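PDB 2J3X: C2 toxin component I from Clostridium botulinum, which is the enzymatic component of the binary C2 toxin, an ADP-ribosyltransferase that modifies actin inside target cells. Local coordinates for residues A[142-147]-A[418-423]; A[167-172]-A[213-218]; A[358-363]-A[408-413]; A[364-369]-A[400-405]. The protein carries 2 engineered substitutions. All blocks are in the same frame, centred on the assembly; numbering follows the deposited sequence. Where two conformers were deposited one is given.

Contact 1. Residues A[142-147]-A[418-423]; sequences TKFSFI and QVVIDA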
# COMPACT_ATOMS: atom_id res chain seq x y z
N THR A 142 1.15 2.41 4.13
CA THR A 142 -0.03 1.58 4.27
C THR A 142 0.28 0.18 4.80
O THR A 142 1.22 -0.51 4.32
CB THR A 142 -0.70 1.45 2.87
OG1 THR A 142 -0.86 2.78 2.34
CG2 THR A 142 -2.06 0.69 2.93
N LYS A 143 -0.53 -0.28 5.76
CA LYS A 143 -0.51 -1.64 6.21
C LYS A 143 -1.56 -2.41 5.40
O LYS A 143 -2.75 -2.26 5.61
CB LYS A 143 -0.84 -1.70 7.72
CG LYS A 143 -0.64 -3.14 8.29
CD LYS A 143 0.83 -3.42 8.65
CE LYS A 143 0.98 -4.82 9.26
NZ LYS A 143 2.45 -4.96 9.50
N PHE A 144 -1.11 -3.17 4.41
CA PHE A 144 -2.06 -3.86 3.53
C PHE A 144 -2.88 -4.92 4.24
O PHE A 144 -4.06 -5.09 3.91
CB PHE A 144 -1.30 -4.46 2.33
CG PHE A 144 -0.54 -3.45 1.56
CD1 PHE A 144 -1.19 -2.41 0.84
CD2 PHE A 144 0.86 -3.52 1.54
CE1 PHE A 144 -0.41 -1.47 0.08
CE2 PHE A 144 1.63 -2.59 0.81
CZ PHE A 144 1.00 -1.56 0.10
N SER A 145 -2.29 -5.58 5.23
CA SER A 145 -2.97 -6.65 5.95
C SER A 145 -3.78 -6.01 7.08
O SER A 145 -3.81 -4.79 7.19
CB SER A 145 -1.96 -7.64 6.57
OG SER A 145 -1.13 -6.95 7.53
N PHE A 146 -4.45 -6.84 7.87
CA PHE A 146 -5.02 -6.36 9.14
C PHE A 146 -3.88 -5.75 9.93
O PHE A 146 -2.72 -6.21 9.82
CB PHE A 146 -5.55 -7.55 9.91
CG PHE A 146 -6.58 -8.31 9.14
CD1 PHE A 146 -7.87 -7.75 8.93
CD2 PHE A 146 -6.24 -9.54 8.57
CE1 PHE A 146 -8.86 -8.47 8.19
CE2 PHE A 146 -7.22 -10.27 7.84
CZ PHE A 146 -8.51 -9.74 7.65
N ILE A 147 -4.20 -4.75 10.73
CA ILE A 147 -3.22 -4.07 11.56
C ILE A 147 -3.50 -4.46 13.02
O ILE A 147 -4.67 -4.68 13.40
CB ILE A 147 -3.25 -2.55 11.26
CG1 ILE A 147 -2.04 -1.81 11.82
CG2 ILE A 147 -4.57 -1.93 11.72
CD1 ILE A 147 -2.05 -0.30 11.46
N GLN A 418 6.26 -10.91 -6.19
CA GLN A 418 6.18 -9.60 -6.83
C GLN A 418 6.44 -8.52 -5.80
O GLN A 418 6.57 -8.81 -4.62
CB GLN A 418 4.79 -9.36 -7.45
CG GLN A 418 4.33 -10.57 -8.33
CD GLN A 418 3.18 -10.23 -9.26
OE1 GLN A 418 2.32 -9.41 -8.94
NE2 GLN A 418 3.11 -10.93 -10.40
N VAL A 419 6.57 -7.28 -6.26
CA VAL A 419 6.90 -6.20 -5.30
C VAL A 419 5.94 -5.06 -5.54
O VAL A 419 5.74 -4.62 -6.72
CB VAL A 419 8.38 -5.72 -5.43
CG1 VAL A 419 9.40 -6.79 -4.84
CG2 VAL A 419 8.71 -5.26 -6.92
N VAL A 420 5.42 -4.50 -4.42
CA VAL A 420 4.58 -3.30 -4.51
C VAL A 420 5.44 -2.08 -4.21
O VAL A 420 5.98 -1.97 -3.10
CB VAL A 420 3.42 -3.45 -3.46
CG1 VAL A 420 2.53 -2.18 -3.43
CG2 VAL A 420 2.58 -4.73 -3.84
N ILE A 421 5.56 -1.22 -5.21
CA ILE A 421 6.51 -0.13 -5.18
C ILE A 421 5.72 1.16 -4.90
O ILE A 421 5.10 1.75 -5.81
CB ILE A 421 7.27 -0.05 -6.53
CG1 ILE A 421 8.03 -1.39 -6.78
CG2 ILE A 421 8.28 1.15 -6.49
CD1 ILE A 421 8.63 -1.44 -8.22
N ASP A 422 5.76 1.63 -3.65
CA ASP A 422 5.07 2.87 -3.30
C ASP A 422 5.90 4.04 -3.80
O ASP A 422 7.09 4.16 -3.47
CB ASP A 422 4.98 2.99 -1.75
CG ASP A 422 3.88 2.13 -1.16
OD1 ASP A 422 2.83 2.00 -1.82
OD2 ASP A 422 4.02 1.66 -0.02
N ALA A 423 5.27 4.94 -4.55
CA ALA A 423 5.98 6.10 -5.04
C ALA A 423 5.08 7.33 -5.01
O ALA A 423 3.87 7.23 -5.14
CB ALA A 423 6.50 5.89 -6.43
O HOH W 1 2.27 3.60 1.51
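Phe144 and Val420 reach for each other from opposite directions. The end of the phenylalanine ring does the touching: its CZ lies 3.9 Å from CG1 of Val420. The methyl comes in obliquely to the ring. CG of Phe144 stands anti to the carbonyl carbon (chi1 -57°), which carries the ring across to strand 418-423. In Val420 the touching branch, CG1, is anti to the backbone N (chi1 176°). The backbones stay well apart, with the CA atoms of Phe144 and Val420 separated by 10.4 Å. Thr142 O lies above one face of the same ring, offset toward its rim, 4.0 Å from the plane. The contact joins two ADP-ribosyltransferase-type regions of one chain. Segment 142-147 starts on an edge strand of the first region's sheet, and 418-423 runs within the sheet of the second. Beyond the hydrophobic pair, a buried polar link crosses the gap. A water accepts from Thr142 N at 3.1 Å and donates to Asp422 OD2 at 3.0 Å in a weak bond. The carboxylate is held more firmly elsewhere: OD1 forms a salt bridge with Arg366 and OD2 one with Arg402. These two charges probably keep Asp422 ionised and fix its rotation. Phe144 in turn packs on both arginines, and Phe62 meets its ring edge-to-face.

Contact 2. Residues A[167-172]-A[213-218]; sequences RVPTTF and GSLSQE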
# COMPACT_ATOMS: atom_id res chain seq x y z
N ARG A 167 -3.32 6.44 18.08
CA ARG A 167 -4.65 6.44 18.72
C ARG A 167 -5.68 6.01 17.67
O ARG A 167 -5.78 6.64 16.60
CB ARG A 167 -4.91 7.87 19.19
CG ARG A 167 -6.30 8.15 19.78
CD ARG A 167 -6.25 9.53 20.40
NE ARG A 167 -7.36 9.73 21.32
CZ ARG A 167 -7.29 10.11 22.60
NH1 ARG A 167 -6.12 10.38 23.21
NH2 ARG A 167 -8.42 10.22 23.28
N VAL A 168 -6.45 4.97 17.96
CA VAL A 168 -7.50 4.54 17.08
C VAL A 168 -8.80 5.23 17.54
O VAL A 168 -9.16 5.12 18.72
CB VAL A 168 -7.72 3.02 17.19
CG1 VAL A 168 -8.81 2.56 16.19
CG2 VAL A 168 -6.37 2.29 17.01
N PRO A 169 -9.49 5.91 16.60
CA PRO A 169 -10.75 6.59 16.94
C PRO A 169 -11.91 5.71 17.37
O PRO A 169 -12.09 4.61 16.85
CB PRO A 169 -11.08 7.37 15.65
CG PRO A 169 -9.72 7.55 15.00
CD PRO A 169 -9.09 6.19 15.22
N THR A 170 -12.75 6.22 18.29
CA THR A 170 -13.99 5.54 18.64
C THR A 170 -14.77 5.34 17.35
O THR A 170 -14.61 6.11 16.39
CB THR A 170 -14.87 6.38 19.62
OG1 THR A 170 -15.19 7.59 18.96
CG2 THR A 170 -14.09 6.84 20.71
N THR A 171 -15.58 4.28 17.36
CA THR A 171 -16.45 3.76 16.30
C THR A 171 -15.71 2.86 15.30
O THR A 171 -16.37 2.18 14.50
CB THR A 171 -17.27 4.84 15.50
OG1 THR A 171 -16.43 5.47 14.55
CG2 THR A 171 -17.92 5.91 16.41
N PHE A 172 -14.37 2.85 15.31
CA PHE A 172 -13.66 1.96 14.37
C PHE A 172 -13.89 0.50 14.70
O PHE A 172 -14.02 0.13 15.84
CB PHE A 172 -12.17 2.24 14.43
CG PHE A 172 -11.71 3.32 13.53
CD1 PHE A 172 -12.49 4.47 13.34
CD2 PHE A 172 -10.45 3.24 12.95
CE1 PHE A 172 -12.01 5.52 12.55
CE2 PHE A 172 -9.97 4.30 12.18
CZ PHE A 172 -10.76 5.42 11.97
N GLY A 213 2.35 8.32 15.40
CA GLY A 213 1.73 8.32 14.05
C GLY A 213 0.25 8.51 14.08
O GLY A 213 -0.42 8.12 15.06
N SER A 214 -0.30 9.07 13.00
CA SER A 214 -1.76 9.20 12.89
C SER A 214 -2.24 8.08 12.02
O SER A 214 -1.67 7.82 10.98
CB SER A 214 -2.21 10.50 12.16
OG SER A 214 -1.78 11.60 12.90
N LEU A 215 -3.31 7.44 12.45
CA LEU A 215 -3.92 6.40 11.65
C LEU A 215 -4.74 7.06 10.56
O LEU A 215 -5.57 7.93 10.87
CB LEU A 215 -4.85 5.56 12.55
CG LEU A 215 -5.32 4.21 12.05
CD1 LEU A 215 -4.14 3.26 12.00
CD2 LEU A 215 -6.41 3.71 13.06
N SER A 216 -4.56 6.65 9.31
CA SER A 216 -5.22 7.33 8.21
C SER A 216 -5.71 6.33 7.17
O SER A 216 -5.38 5.16 7.25
CB SER A 216 -4.30 8.40 7.59
OG SER A 216 -3.45 9.02 8.56
N GLN A 217 -6.48 6.81 6.19
CA GLN A 217 -6.96 5.91 5.15
C GLN A 217 -6.74 6.58 3.84
O GLN A 217 -7.37 7.61 3.57
CB GLN A 217 -8.47 5.69 5.31
CG GLN A 217 -8.80 4.67 6.32
CD GLN A 217 -10.28 4.72 6.67
OE1 GLN A 217 -10.78 5.69 7.27
NE2 GLN A 217 -11.00 3.67 6.28
N GLU A 218 -5.80 6.06 3.03
CA GLU A 218 -5.47 6.70 1.79
C GLU A 218 -6.39 6.08 0.74
O GLU A 218 -6.55 4.85 0.71
CB GLU A 218 -4.00 6.39 1.42
CG GLU A 218 -3.59 7.13 0.17
CD GLU A 218 -2.09 6.87 -0.10
OE1 GLU A 218 -1.58 5.79 0.29
OE2 GLU A 218 -1.47 7.74 -0.73
O HOH W 2 -4.55 8.33 14.85
O HOH W 3 -2.29 9.12 16.99
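Leu215 has CG anti to its backbone N (chi1 -164°), and with chi2 at 68° this brings CD2 toward segment 167-172. Phe172 has CG anti to the carbonyl carbon (chi1 -87°), which lays its ring alongside that methyl. The two side chains run alongside one another, pointing opposite ways. CD2 of Leu215 meets CE2 of Phe172 at 3.7 Å, the closest approach between the segments. It meets the ring obliquely. The same methyl touches CG1 of Val168 at 4.1 Å and CD of Pro169 at 4.2 Å. One leucine branch therefore gathers three side chains around it. The proline also covers the ring: its CD sits over the centre of one face of Phe172, 3.6 Å above the plane. A type II beta turn from Pro169 to Phe172 folds the chain back so that this can happen. It is closed by a bond from Phe172 N to Pro169 O.

The backbones of the two strands are linked through water. One water donates to Arg167 O at 2.7 Å and accepts from Leu215 N at 2.8 Å. A second donates to Gly213 O and accepts weakly from Arg167 N. Here the strands have parted too far for direct pairing, and solvent fills the place of the ladder. Arg167 turns its charged end away, to a salt bridge with Asp97. The parallel strands 162-168 and 206-216 are sheet neighbours, and this is where they diverge. Strand 191-203, on the other side of 206-216, adds Phe191 and Ile193 against Leu215.

Contact 3. Residues A[358-363]-A[408-413]; sequences FSKRRF and SIINRV. Engineered in segment 358-363: Arg361 (natural residue Ser).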
# COMPACT_ATOMS: atom_id res chain seq x y z
N PHE A 358 -2.04 -7.91 -17.20
CA PHE A 358 -0.76 -7.50 -16.59
C PHE A 358 -0.34 -8.30 -15.37
O PHE A 358 0.62 -7.97 -14.71
CB PHE A 358 -0.80 -6.02 -16.28
CG PHE A 358 -1.13 -5.18 -17.47
CD1 PHE A 358 -0.28 -5.14 -18.55
CD2 PHE A 358 -2.31 -4.46 -17.50
CE1 PHE A 358 -0.61 -4.36 -19.67
CE2 PHE A 358 -2.65 -3.69 -18.59
CZ PHE A 358 -1.81 -3.63 -19.66
N SER A 359 -1.01 -9.40 -15.12
CA SER A 359 -0.88 -10.10 -13.85
C SER A 359 0.46 -10.77 -13.62
O SER A 359 0.88 -10.98 -12.47
CB SER A 359 -2.04 -11.09 -13.71
OG SER A 359 -1.92 -12.16 -14.65
N LYS A 360 1.19 -11.04 -14.71
CA LYS A 360 2.51 -11.66 -14.58
C LYS A 360 3.64 -10.66 -14.59
O LYS A 360 4.82 -11.06 -14.65
CB LYS A 360 2.72 -12.68 -15.70
CG LYS A 360 1.71 -13.84 -15.59
CD LYS A 360 2.00 -14.88 -16.65
CE LYS A 360 0.75 -15.73 -16.92
NZ LYS A 360 1.10 -16.76 -17.94
N ARG A 361 3.34 -9.36 -14.55
CA ARG A 361 4.40 -8.36 -14.42
C ARG A 361 4.68 -8.16 -12.92
O ARG A 361 3.73 -7.89 -12.16
CB ARG A 361 3.95 -7.05 -15.05
CG ARG A 361 3.73 -7.22 -16.57
CD ARG A 361 3.52 -5.86 -17.12
NE ARG A 361 3.26 -5.87 -18.56
CZ ARG A 361 3.03 -4.76 -19.25
NH1 ARG A 361 3.02 -3.58 -18.62
NH2 ARG A 361 2.78 -4.82 -20.56
N ARG A 362 5.94 -8.30 -12.52
CA ARG A 362 6.32 -8.40 -11.07
C ARG A 362 6.47 -7.05 -10.38
O ARG A 362 6.55 -6.99 -9.14
CB ARG A 362 7.67 -9.17 -10.98
CG ARG A 362 7.55 -10.61 -11.46
CD ARG A 362 8.96 -11.20 -11.61
NE ARG A 362 8.88 -12.63 -11.96
CZ ARG A 362 8.70 -13.11 -13.19
NH1 ARG A 362 8.55 -12.31 -14.23
NH2 ARG A 362 8.69 -14.40 -13.37
N PHE A 363 6.57 -5.97 -11.15
CA PHE A 363 6.93 -4.68 -10.54
C PHE A 363 5.68 -3.78 -10.53
O PHE A 363 5.28 -3.24 -11.55
CB PHE A 363 8.13 -4.03 -11.26
CG PHE A 363 9.36 -4.92 -11.25
CD1 PHE A 363 9.55 -5.89 -12.26
CD2 PHE A 363 10.29 -4.83 -10.23
CE1 PHE A 363 10.67 -6.74 -12.27
CE2 PHE A 363 11.45 -5.69 -10.20
CZ PHE A 363 11.64 -6.66 -11.26
N SER A 408 1.90 -12.87 -5.36
CA SER A 408 0.63 -12.68 -6.09
C SER A 408 0.09 -14.04 -6.56
O SER A 408 0.89 -14.94 -6.92
CB SER A 408 0.81 -11.79 -7.30
OG SER A 408 -0.42 -11.48 -7.98
N ILE A 409 -1.23 -14.20 -6.55
CA ILE A 409 -1.82 -15.46 -6.98
C ILE A 409 -2.27 -15.29 -8.40
O ILE A 409 -3.12 -14.43 -8.68
CB ILE A 409 -2.99 -15.86 -6.06
CG1 ILE A 409 -2.44 -16.27 -4.69
CG2 ILE A 409 -3.72 -17.03 -6.68
CD1 ILE A 409 -2.68 -15.30 -3.65
N ILE A 410 -1.68 -16.06 -9.33
CA ILE A 410 -1.88 -15.80 -10.76
C ILE A 410 -3.02 -16.69 -11.21
O ILE A 410 -3.90 -16.24 -11.96
CB ILE A 410 -0.57 -16.08 -11.63
CG1 ILE A 410 0.68 -15.38 -11.02
CG2 ILE A 410 -0.77 -15.68 -13.06
CD1 ILE A 410 0.63 -13.83 -10.93
N ASN A 411 -2.99 -17.94 -10.77
CA ASN A 411 -4.08 -18.87 -11.09
C ASN A 411 -4.08 -20.03 -10.13
O ASN A 411 -3.36 -20.00 -9.13
CB ASN A 411 -4.01 -19.33 -12.57
CG ASN A 411 -2.72 -20.11 -12.88
OD1 ASN A 411 -2.32 -20.99 -12.13
ND2 ASN A 411 -2.05 -19.73 -13.97
N ARG A 412 -4.89 -21.05 -10.39
CA ARG A 412 -5.01 -22.14 -9.42
C ARG A 412 -3.67 -22.75 -9.02
O ARG A 412 -3.49 -23.09 -7.85
CB ARG A 412 -5.98 -23.22 -9.93
CG ARG A 412 -6.52 -24.15 -8.83
CD ARG A 412 -7.41 -25.22 -9.44
NE ARG A 412 -6.64 -25.93 -10.45
CZ ARG A 412 -7.14 -26.53 -11.54
NH1 ARG A 412 -6.31 -27.13 -12.37
NH2 ARG A 412 -8.45 -26.52 -11.78
N VAL A 413 -2.73 -22.86 -9.97
CA VAL A 413 -1.45 -23.54 -9.73
C VAL A 413 -0.21 -22.63 -9.73
O VAL A 413 0.92 -23.12 -9.65
CB VAL A 413 -1.18 -24.69 -10.80
CG1 VAL A 413 -2.34 -25.70 -10.80
CG2 VAL A 413 -0.96 -24.13 -12.20
O HOH W 4 -0.85 -10.90 -10.45
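Ile410 is the tight part of this contact, pressed against Ser359 and Lys360 with both of its branches. Its CD1 comes to 3.2 Å from Ser359 O, a short approach for a methyl. Its other methyl, CG2, lies 4.0 Å from both OG of Ser359 and CG of Lys360. A water on this tight side donates to Ser359 O at 2.7 Å and to Ser408 OG at 2.6 Å. Ser359 O also takes a bond from Gln418 NE2, and Ser359 OG is hydrogen-bonded to Ser356 O. The solvent side belongs to Lys360. Its extended chain crosses the isoleucine at about a right angle, and only its aliphatic part packs here. Residues 358 to 361 form a type I beta turn, closed by Arg361 N to Phe358 O. CD1 of Phe358 lies over the centre of one face of the guanidinium of the engineered Arg361. Ile410 and Asn411 form a classic beta bulge opposite Thr414, and Asn411 OD1 makes an Asx turn with Val413 N. The contact thus sets the loop leading into strand 363-369 against the end of strand 397-411. Strand 414-426 lies between these two strands in the sheet, and its Met416 touches Ile410.

Contact 4. Residues A[364-369]-A[400-405]; sequences IFRLRL and IFRITP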
# COMPACT_ATOMS: atom_id res chain seq x y z
N ILE A 364 5.04 -3.69 -9.36
CA ILE A 364 3.73 -3.05 -9.28
C ILE A 364 3.93 -1.65 -8.72
O ILE A 364 4.13 -1.51 -7.54
CB ILE A 364 2.82 -3.82 -8.32
CG1 ILE A 364 2.71 -5.33 -8.66
CG2 ILE A 364 1.43 -3.11 -8.22
CD1 ILE A 364 2.40 -6.23 -7.42
N PHE A 365 3.85 -0.63 -9.56
CA PHE A 365 3.93 0.75 -9.07
C PHE A 365 2.61 1.12 -8.46
O PHE A 365 1.57 1.02 -9.12
CB PHE A 365 4.28 1.76 -10.12
CG PHE A 365 5.76 1.79 -10.42
CD1 PHE A 365 6.62 2.54 -9.63
CD2 PHE A 365 6.27 1.02 -11.45
CE1 PHE A 365 8.02 2.58 -9.92
CE2 PHE A 365 7.67 1.06 -11.73
CZ PHE A 365 8.52 1.84 -10.94
N ARG A 366 2.67 1.45 -7.16
CA ARG A 366 1.49 1.90 -6.40
C ARG A 366 1.72 3.42 -6.29
O ARG A 366 2.42 3.91 -5.41
CB ARG A 366 1.46 1.13 -5.05
CG ARG A 366 0.25 1.62 -4.15
CD ARG A 366 0.04 0.69 -2.99
NE ARG A 366 -1.05 1.21 -2.15
CZ ARG A 366 -0.88 1.85 -0.98
NH1 ARG A 366 0.35 2.00 -0.48
NH2 ARG A 366 -1.98 2.29 -0.30
N LEU A 367 1.16 4.17 -7.24
CA LEU A 367 1.52 5.57 -7.44
C LEU A 367 0.54 6.44 -6.67
O LEU A 367 -0.65 6.33 -6.88
CB LEU A 367 1.38 5.97 -8.94
CG LEU A 367 2.32 5.12 -9.81
CD1 LEU A 367 2.05 5.39 -11.28
CD2 LEU A 367 3.78 5.42 -9.43
N ARG A 368 1.04 7.32 -5.81
CA ARG A 368 0.17 8.32 -5.21
C ARG A 368 -0.05 9.46 -6.19
O ARG A 368 0.90 10.18 -6.54
CB ARG A 368 0.76 8.80 -3.86
CG ARG A 368 -0.13 9.96 -3.22
CD ARG A 368 0.62 10.51 -1.96
NE ARG A 368 0.89 9.38 -1.06
CZ ARG A 368 1.98 9.23 -0.28
NH1 ARG A 368 2.93 10.13 -0.26
NH2 ARG A 368 2.13 8.10 0.47
N LEU A 369 -1.29 9.64 -6.63
CA LEU A 369 -1.61 10.76 -7.51
C LEU A 369 -2.13 11.86 -6.64
O LEU A 369 -3.21 11.74 -6.12
CB LEU A 369 -2.70 10.34 -8.53
CG LEU A 369 -2.30 9.09 -9.37
CD1 LEU A 369 -3.38 8.80 -10.49
CD2 LEU A 369 -0.87 9.21 -9.98
N ILE A 400 10.37 6.59 -5.36
CA ILE A 400 10.02 5.45 -4.58
C ILE A 400 10.35 5.66 -3.14
O ILE A 400 11.48 6.03 -2.82
CB ILE A 400 10.85 4.20 -5.08
CG1 ILE A 400 10.50 4.02 -6.58
CG2 ILE A 400 10.53 2.98 -4.26
CD1 ILE A 400 11.39 2.90 -7.30
N PHE A 401 9.37 5.42 -2.28
CA PHE A 401 9.64 5.55 -0.86
C PHE A 401 9.46 4.27 -0.07
O PHE A 401 9.84 4.23 1.12
CB PHE A 401 8.86 6.78 -0.29
CG PHE A 401 7.37 6.56 -0.23
CD1 PHE A 401 6.78 5.85 0.89
CD2 PHE A 401 6.55 7.03 -1.27
CE1 PHE A 401 5.37 5.62 0.92
CE2 PHE A 401 5.12 6.79 -1.23
CZ PHE A 401 4.56 6.08 -0.16
N ARG A 402 8.92 3.20 -0.67
CA ARG A 402 8.91 1.91 0.03
C ARG A 402 8.60 0.85 -1.01
O ARG A 402 7.91 1.12 -2.00
CB ARG A 402 7.80 1.91 1.10
CG ARG A 402 7.77 0.64 1.95
CD ARG A 402 6.66 0.77 3.06
NE ARG A 402 5.32 0.75 2.45
CZ ARG A 402 4.19 0.36 3.06
NH1 ARG A 402 4.20 0.01 4.36
NH2 ARG A 402 3.05 0.29 2.35
N ILE A 403 9.12 -0.34 -0.77
CA ILE A 403 8.93 -1.47 -1.66
C ILE A 403 8.65 -2.63 -0.78
O ILE A 403 9.45 -3.00 0.11
CB ILE A 403 10.22 -1.76 -2.52
CG1 ILE A 403 10.53 -0.57 -3.40
CG2 ILE A 403 9.96 -3.00 -3.44
CD1 ILE A 403 12.01 -0.57 -3.90
N THR A 404 7.48 -3.23 -1.02
CA THR A 404 6.98 -4.33 -0.20
C THR A 404 6.88 -5.65 -0.99
O THR A 404 6.14 -5.70 -1.97
CB THR A 404 5.55 -3.97 0.28
OG1 THR A 404 5.64 -2.76 1.08
CG2 THR A 404 5.06 -5.08 1.17
N PRO A 405 7.57 -6.70 -0.55
CA PRO A 405 7.42 -8.00 -1.31
C PRO A 405 6.06 -8.65 -1.03
O PRO A 405 5.55 -8.56 0.11
CB PRO A 405 8.50 -8.92 -0.68
CG PRO A 405 9.28 -8.05 0.24
CD PRO A 405 8.45 -6.83 0.61
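Arg368 and Phe401 make the closest approach, with NH2 of Arg368 3.2 Å from CZ of Phe401. The side chains cross at about a right angle, and their flat groups are tilted 34° from each other. The guanidinium comes obliquely to the ring, near the CZ and CE2 end. A bend at chi3 (-55°) turns the arginine head there. A separate hydrophobic touch joins CE1 of Phe365 to CD1 of Ile400 at 4.3 Å. Arg366 and Arg402 bring like charges together, NH1 of Arg366 standing 4.3 Å from NH2 of Arg402.

The next shell explains how these arginines can gather. The carboxylate of Asp422 bridges both heads from one side. Thr142 adds bonds to both, its OG1 to Arg366 and its O to Arg402. Arg366 also pairs with Asp220 through NE. The head of Arg368 is held by a salt bridge from NE to Glu218 and a bond from NH1 to Gln139. Thr404 OG1 lies above one face of the Arg402 guanidinium, offset toward its rim.

Further out, strand 414-426 separates the two segments. Its backbone pairs with 364-369, and the segment axes pass 9.3 Å apart at 140°. Phe401 and Arg402 form a classic beta bulge opposite Asp422. The result is a next-but-one strand contact across a sheet of the C-terminal ADP-ribosyltransferase region, with an arginine-carboxylate network reaching the N-terminal region.

In the fold
Contacts 1 and 4 are buried, contact 2 lies at the surface and contact 3 is partly buried. Contacts 1, 3 and 4 all draw on the sheet of the second region, and contacts 3 and 4 share strand 397-411. Contact 1 alone joins the two family regions directly, but contact 2 reaches contact 4 through Glu218 and Arg368. Contacts 2 and 3 are far apart, about 32 Å between centres, on opposite sides of the chain's centre. Chemistry follows place. Contacts 1 and 4 are set apart by the arginine-carboxylate network. Contacts 2 and 3 each centre on one aliphatic side chain, with bridging waters, which also appear in contact 1.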